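Local coordinates for putative ABC transporter amino acid-binding protein (PDB 2Q88) that binds the compatible solutes ectoine and hydroxyectoine, probably capturing them for uptake by an ABC transporter during osmoprotection, at residues A125-P130 and A142-D147; D179-A184 and V189-P194. All coordinates share one frame; numbering follows the deposited sequence.

Interaction 1: A125-P130 and A142-D147; sequences AKIGAP and AGVPRD
Ile-127 and Val-144 make the buried half of this contact, a methyl-to-methyl approach with Ile-127 CG2 lying 4.3 Å from Val-144 CG1. Ile-127 turns its longer branch elsewhere: CG1 stands anti to the backbone N (chi1 173°), and the short CG2 branch is the one facing the valine. The pair is closed in by neighbours. Tyr-116 and Ile-119 of helix 116-121 and Ala-139 of helix 134-141 touch Ile-127, Ala-120 touches Val-144, and Val-149 touches both. The architecture is a beta-alpha-beta unit: strand 127-129 leads through helix 134-141 to strand 149-151, which pairs in parallel beside it. Residues 142-147 are the return loop, entered through a Schellman motif in which Gly-143, at positive phi, closes the last helical turn. Toward solvent the contact thins out. The extended Lys-126 side chain only skims the loop, its CE 4.4 Å from the carbonyl O of Asp-147. At the opposite end of the strand segment, well away from the loop, Pro-130 touches the bound ectoine.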
ATOM      1  N   ALA A 125       3.227  25.457   4.304  1.00 26.10           N
ATOM      2  CA  ALA A 125       2.571  24.152   4.415  1.00 25.74           C
ATOM      3  C   ALA A 125       3.554  22.993   4.397  1.00 25.67           C
ATOM      4  O   ALA A 125       4.359  22.853   3.475  1.00 25.89           O
ATOM      5  CB  ALA A 125       1.532  23.973   3.310  1.00 25.84           C
ATOM      6  N   LYS A 126       3.484  22.165   5.423  1.00 25.28           N
ATOM      7  CA  LYS A 126       4.279  20.952   5.445  1.00 24.73           C
ATOM      8  C   LYS A 126       3.343  19.760   5.373  1.00 24.18           C
ATOM      9  O   LYS A 126       2.335  19.708   6.087  1.00 24.48           O
ATOM     10  CB  LYS A 126       5.151  20.893   6.695  1.00 25.34           C
ATOM     11  CG  LYS A 126       6.289  21.900   6.696  1.00 26.61           C
ATOM     12  CD  LYS A 126       7.223  21.687   7.871  1.00 29.78           C
ATOM     13  CE  LYS A 126       8.252  22.815   7.942  1.00 31.85           C
ATOM     14  NZ  LYS A 126       8.966  22.830   9.243  1.00 34.38           N
ATOM     15  N   ILE A 127       3.683  18.800   4.522  1.00 23.90           N
ATOM     16  CA  ILE A 127       2.913  17.560   4.432  1.00 22.87           C
ATOM     17  C   ILE A 127       3.688  16.364   4.976  1.00 22.66           C
ATOM     18  O   ILE A 127       4.860  16.177   4.644  1.00 22.06           O
ATOM     19  CB  ILE A 127       2.455  17.301   2.979  1.00 23.02           C
ATOM     20  CG1 ILE A 127       1.801  15.912   2.858  1.00 23.61           C
ATOM     21  CG2 ILE A 127       3.626  17.440   1.982  1.00 21.48           C
ATOM     22  CD1 ILE A 127       0.853  15.773   1.686  1.00 26.78           C
ATOM     23  N   GLY A 128       3.028  15.558   5.803  1.00 22.16           N
ATOM     24  CA  GLY A 128       3.621  14.319   6.293  1.00 22.08           C
ATOM     25  C   GLY A 128       3.178  13.173   5.416  1.00 22.85           C
ATOM     26  O   GLY A 128       2.040  13.137   4.954  1.00 23.01           O
ATOM     27  N   ALA A 129       4.077  12.222   5.181  1.00 23.31           N
ATOM     28  CA  ALA A 129       3.774  11.093   4.302  1.00 23.99           C
ATOM     29  C   ALA A 129       4.790   9.986   4.530  1.00 24.13           C
ATOM     30  O   ALA A 129       5.925  10.265   4.919  1.00 23.83           O
ATOM     31  CB  ALA A 129       3.811  11.538   2.846  1.00 23.71           C
ATOM     32  N   PRO A 130       4.408   8.739   4.276  1.00 24.38           N
ATOM     33  CA  PRO A 130       5.361   7.633   4.410  1.00 24.88           C
ATOM     34  C   PRO A 130       6.526   7.772   3.432  1.00 25.21           C
ATOM     35  O   PRO A 130       6.327   8.135   2.273  1.00 25.59           O
ATOM     36  CB  PRO A 130       4.517   6.387   4.124  1.00 24.92           C
ATOM     37  CG  PRO A 130       3.303   6.869   3.428  1.00 24.95           C
ATOM     38  CD  PRO A 130       3.057   8.277   3.902  1.00 24.60           C
ATOM     39  N   ALA A 142       4.416  17.727  -7.467  1.00 26.51           N
ATOM     40  CA  ALA A 142       3.587  18.940  -7.502  1.00 26.84           C
ATOM     41  C   ALA A 142       4.417  20.183  -7.224  1.00 26.99           C
ATOM     42  O   ALA A 142       3.932  21.318  -7.365  1.00 26.89           O
ATOM     43  CB  ALA A 142       2.453  18.837  -6.488  1.00 27.10           C
ATOM     44  N   GLY A 143       5.664  19.968  -6.813  1.00 26.99           N
ATOM     45  CA  GLY A 143       6.578  21.067  -6.541  1.00 26.90           C
ATOM     46  C   GLY A 143       6.774  21.393  -5.073  1.00 27.02           C
ATOM     47  O   GLY A 143       7.385  22.407  -4.754  1.00 26.70           O
ATOM     48  N   VAL A 144       6.251  20.561  -4.165  1.00 26.78           N
ATOM     49  CA  VAL A 144       6.540  20.772  -2.741  1.00 26.91           C
ATOM     50  C   VAL A 144       8.024  20.453  -2.549  1.00 27.10           C
ATOM     51  O   VAL A 144       8.466  19.353  -2.900  1.00 27.35           O
ATOM     52  CB  VAL A 144       5.670  19.893  -1.815  1.00 26.48           C
ATOM     53  CG1 VAL A 144       5.919  20.245  -0.348  1.00 27.00           C
ATOM     54  CG2 VAL A 144       4.200  20.051  -2.162  1.00 26.86           C
ATOM     55  N   PRO A 145       8.795  21.419  -2.042  1.00 27.35           N
ATOM     56  CA  PRO A 145      10.227  21.224  -1.795  1.00 27.25           C
ATOM     57  C   PRO A 145      10.467  20.077  -0.827  1.00 27.27           C
ATOM     58  O   PRO A 145       9.624  19.818   0.033  1.00 26.42           O
ATOM     59  CB  PRO A 145      10.643  22.541  -1.132  1.00 27.67           C
ATOM     60  CG  PRO A 145       9.635  23.520  -1.570  1.00 27.11           C
ATOM     61  CD  PRO A 145       8.362  22.786  -1.691  1.00 27.15           C
ATOM     62  N   ARG A 146      11.615  19.420  -0.955  1.00 27.02           N
ATOM     63  CA  ARG A 146      11.956  18.259  -0.123  1.00 27.55           C
ATOM     64  C   ARG A 146      11.801  18.554   1.371  1.00 27.53           C
ATOM     65  O   ARG A 146      11.309  17.715   2.122  1.00 27.57           O
ATOM     66  CB  ARG A 146      13.386  17.783  -0.435  1.00 27.73           C
ATOM     67  CG  ARG A 146      13.886  16.618   0.407  1.00 27.77           C
ATOM     68  CD  ARG A 146      13.232  15.284   0.088  1.00 28.20           C
ATOM     69  NE  ARG A 146      12.074  15.011   0.943  1.00 29.54           N
ATOM     70  CZ  ARG A 146      11.433  13.846   0.969  1.00 29.20           C
ATOM     71  NH1 ARG A 146      11.826  12.861   0.174  1.00 28.55           N
ATOM     72  NH2 ARG A 146      10.399  13.664   1.779  1.00 28.86           N
ATOM     73  N   ASP A 147      12.187  19.758   1.790  1.00 27.68           N
ATOM     74  CA  ASP A 147      12.154  20.104   3.210  1.00 27.62           C
ATOM     75  C   ASP A 147      10.747  20.365   3.778  1.00 27.05           C
ATOM     76  O   ASP A 147      10.585  20.500   4.992  1.00 27.18           O
ATOM     77  CB  ASP A 147      13.139  21.236   3.539  1.00 28.19           C
ATOM     78  CG  ASP A 147      12.813  22.549   2.831  1.00 29.20           C
ATOM     79  OD1 ASP A 147      11.764  22.674   2.161  1.00 30.18           O
ATOM     80  OD2 ASP A 147      13.577  23.535   2.890  1.00 34.15           O
TER

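Interaction 2: D179-A184 and V189-P194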
ATOM      1  N   ASP A 179      -9.769   4.924   8.507  1.00 28.00           N
ATOM      2  CA  ASP A 179      -9.606   3.973   9.599  1.00 28.98           C
ATOM      3  C   ASP A 179      -8.878   4.606  10.786  1.00 29.06           C
ATOM      4  O   ASP A 179      -9.317   4.494  11.941  1.00 28.39           O
ATOM      5  CB  ASP A 179      -8.862   2.741   9.095  1.00 29.30           C
ATOM      6  CG  ASP A 179      -8.892   1.612  10.080  1.00 31.40           C
ATOM      7  OD1 ASP A 179      -7.841   1.356  10.698  1.00 34.17           O
ATOM      8  OD2 ASP A 179      -9.921   0.939  10.322  1.00 32.43           O
ATOM      9  N   LEU A 180      -7.780   5.296  10.484  1.00 29.38           N
ATOM     10  CA  LEU A 180      -6.944   5.944  11.494  1.00 30.20           C
ATOM     11  C   LEU A 180      -7.687   7.050  12.248  1.00 31.04           C
ATOM     12  O   LEU A 180      -7.652   7.089  13.482  1.00 31.49           O
ATOM     13  CB  LEU A 180      -5.668   6.485  10.833  1.00 29.98           C
ATOM     14  CG  LEU A 180      -4.722   7.418  11.582  1.00 30.35           C
ATOM     15  CD1 LEU A 180      -4.018   6.692  12.731  1.00 29.95           C
ATOM     16  CD2 LEU A 180      -3.706   7.994  10.595  1.00 30.36           C
ATOM     17  N   VAL A 181      -8.373   7.922  11.508  1.00 31.60           N
ATOM     18  CA  VAL A 181      -9.144   9.026  12.098  1.00 32.71           C
ATOM     19  C   VAL A 181     -10.322   8.525  12.948  1.00 33.50           C
ATOM     20  O   VAL A 181     -10.563   9.037  14.047  1.00 33.50           O
ATOM     21  CB  VAL A 181      -9.618  10.032  11.013  1.00 32.50           C
ATOM     22  CG1 VAL A 181     -10.530  11.112  11.600  1.00 33.01           C
ATOM     23  CG2 VAL A 181      -8.405  10.685  10.345  1.00 33.55           C
ATOM     24  N   SER A 182     -11.029   7.511  12.456  1.00 34.24           N
ATOM     25  CA  SER A 182     -12.166   6.944  13.193  1.00 35.41           C
ATOM     26  C   SER A 182     -11.766   6.261  14.508  1.00 35.99           C
ATOM     27  O   SER A 182     -12.610   6.064  15.388  1.00 36.15           O
ATOM     28  CB  SER A 182     -12.964   5.982  12.310  1.00 35.45           C
ATOM     29  OG  SER A 182     -12.231   4.795  12.057  1.00 36.78           O
ATOM     30  N   LYS A 183     -10.492   5.896  14.636  1.00 36.45           N
ATOM     31  CA  LYS A 183      -9.974   5.293  15.864  1.00 37.25           C
ATOM     32  C   LYS A 183      -9.355   6.330  16.800  1.00 37.72           C
ATOM     33  O   LYS A 183      -9.137   6.058  17.987  1.00 37.74           O
ATOM     34  CB  LYS A 183      -8.930   4.225  15.545  1.00 37.02           C
ATOM     35  CG  LYS A 183      -9.482   2.942  14.965  1.00 37.53           C
ATOM     36  CD  LYS A 183      -8.357   1.992  14.627  1.00 38.32           C
ATOM     37  CE  LYS A 183      -8.857   0.811  13.825  1.00 39.29           C
ATOM     38  NZ  LYS A 183      -7.777   0.238  12.970  1.00 40.24           N
ATOM     39  N   ALA A 184      -9.069   7.510  16.256  1.00 38.50           N
ATOM     40  CA  ALA A 184      -8.333   8.549  16.973  1.00 39.10           C
ATOM     41  C   ALA A 184      -9.183   9.281  17.989  1.00 39.56           C
ATOM     42  O   ALA A 184      -8.680   9.701  19.039  1.00 39.69           O
ATOM     43  CB  ALA A 184      -7.767   9.535  16.004  1.00 39.20           C
ATOM     44  N   VAL A 189      -9.482  17.116  13.974  1.00 33.98           N
ATOM     45  CA  VAL A 189      -8.933  16.566  12.735  1.00 33.49           C
ATOM     46  C   VAL A 189     -10.073  16.287  11.751  1.00 33.04           C
ATOM     47  O   VAL A 189     -11.170  15.876  12.147  1.00 33.04           O
ATOM     48  CB  VAL A 189      -8.111  15.273  12.995  1.00 33.36           C
ATOM     49  CG1 VAL A 189      -7.730  14.592  11.694  1.00 32.96           C
ATOM     50  CG2 VAL A 189      -6.861  15.584  13.811  1.00 33.80           C
ATOM     51  N   GLU A 190      -9.781  16.483  10.469  1.00 32.36           N
ATOM     52  CA  GLU A 190     -10.761  16.462   9.403  1.00 31.81           C
ATOM     53  C   GLU A 190     -10.186  15.734   8.191  1.00 31.19           C
ATOM     54  O   GLU A 190      -9.003  15.862   7.906  1.00 30.68           O
ATOM     55  CB  GLU A 190     -11.049  17.911   9.049  1.00 32.27           C
ATOM     56  CG  GLU A 190     -11.913  18.167   7.843  1.00 33.68           C
ATOM     57  CD  GLU A 190     -12.333  19.611   7.812  1.00 36.10           C
ATOM     58  OE1 GLU A 190     -13.140  19.999   8.686  1.00 36.23           O
ATOM     59  OE2 GLU A 190     -11.834  20.353   6.942  1.00 36.93           O
ATOM     60  N   VAL A 191     -11.023  14.972   7.485  1.00 30.56           N
ATOM     61  CA  VAL A 191     -10.567  14.207   6.319  1.00 29.69           C
ATOM     62  C   VAL A 191     -11.024  14.862   5.023  1.00 29.86           C
ATOM     63  O   VAL A 191     -12.192  15.232   4.880  1.00 29.23           O
ATOM     64  CB  VAL A 191     -11.069  12.738   6.353  1.00 29.73           C
ATOM     65  CG1 VAL A 191     -10.600  11.961   5.124  1.00 27.86           C
ATOM     66  CG2 VAL A 191     -10.619  12.037   7.630  1.00 29.37           C
ATOM     67  N   LEU A 192     -10.097  14.996   4.079  1.00 29.50           N
ATOM     68  CA  LEU A 192     -10.451  15.370   2.716  1.00 29.74           C
ATOM     69  C   LEU A 192     -10.099  14.199   1.801  1.00 29.57           C
ATOM     70  O   LEU A 192      -8.942  13.789   1.729  1.00 28.47           O
ATOM     71  CB  LEU A 192      -9.726  16.652   2.292  1.00 30.47           C
ATOM     72  CG  LEU A 192     -10.052  17.220   0.903  1.00 31.26           C
ATOM     73  CD1 LEU A 192     -10.239  18.723   0.958  1.00 34.33           C
ATOM     74  CD2 LEU A 192      -8.986  16.837  -0.120  1.00 32.59           C
ATOM     75  N   ALA A 193     -11.115  13.653   1.134  1.00 29.24           N
ATOM     76  CA  ALA A 193     -10.946  12.501   0.252  1.00 28.90           C
ATOM     77  C   ALA A 193     -11.955  12.523  -0.903  1.00 28.86           C
ATOM     78  O   ALA A 193     -13.137  12.802  -0.681  1.00 29.08           O
ATOM     79  CB  ALA A 193     -11.080  11.202   1.050  1.00 28.99           C
ATOM     80  N   PRO A 194     -11.499  12.234  -2.125  1.00 28.60           N
ATOM     81  CA  PRO A 194     -10.076  12.038  -2.414  1.00 28.23           C
ATOM     82  C   PRO A 194      -9.356  13.356  -2.642  1.00 28.04           C
ATOM     83  O   PRO A 194     -10.007  14.386  -2.841  1.00 27.66           O
ATOM     84  CB  PRO A 194     -10.097  11.233  -3.709  1.00 28.52           C
ATOM     85  CG  PRO A 194     -11.327  11.677  -4.404  1.00 28.59           C
ATOM     86  CD  PRO A 194     -12.336  12.011  -3.319  1.00 28.75           C
TER
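Val-181 on the helix meets two valines of the strand, Val-189 and Val-191, and these apolar touches make up the whole contact between the segments. One methyl does most of the work. Val-181 CG2 comes within 3.8 Å of Val-191 CG2 and also lies 4.2 Å from Val-189 CG1. Its position follows from the rotamer: CG1 is anti to the backbone N (chi1 175°), which places CG2 anti to the carbonyl carbon. The Val-181 and Val-191 side chains run antiparallel past one another, and Val-191 CG2 reaches Val-181 CG1 as well, at 4.1 Å. Against Val-189 the approach is oblique. Val-189 and Val-191, two residues apart on the strand, point to the same face. Val-181 and Ile-177, which also touches Val-191, pack helix 174-184 on this face of the strand, and Leu-162 brings helix 155-164 against Val-189.

None of the polar interactions joins the two segments. Lys-183 and Asp-179 form a salt bridge one turn apart on the helix; at 2.5 Å between Lys-183 NZ and Asp-179 OD1 it is shorter than usual, and its fine geometry is doubtful. Glu-190, between the two strand valines, points away from the helix and hydrogen-bonds through OE1 to the backbone N of Gly-108. By its backbone, strand 189-192 pairs antiparallel with strand 98-106.

Since only valine side chains meet between the two segments, their contact probably rests on dispersion and the exclusion of water, which set a spacing but demand no bond direction.

In the fold
From the N terminus, strand 127-129 leads into helix 134-141, and interaction 1 closes that excursion where the loop 142-147 comes back alongside the strand. The chain then runs through strand 149-151, helix 155-164 and strand 169-173 before helix 174-184, where interaction 2 closes a much shorter loop on strand 189-192. The two follow in series and neither nest nor cross. The centres of interactions 1 and 2 are about 19 Å apart, and the two do not touch. The mixed sheet connects them: strand 127-129 pairs with 169-173, which pairs with 98-106, which in turn pairs with 189-192. Each contact thus ties a helical connection to a different strand of one lobe.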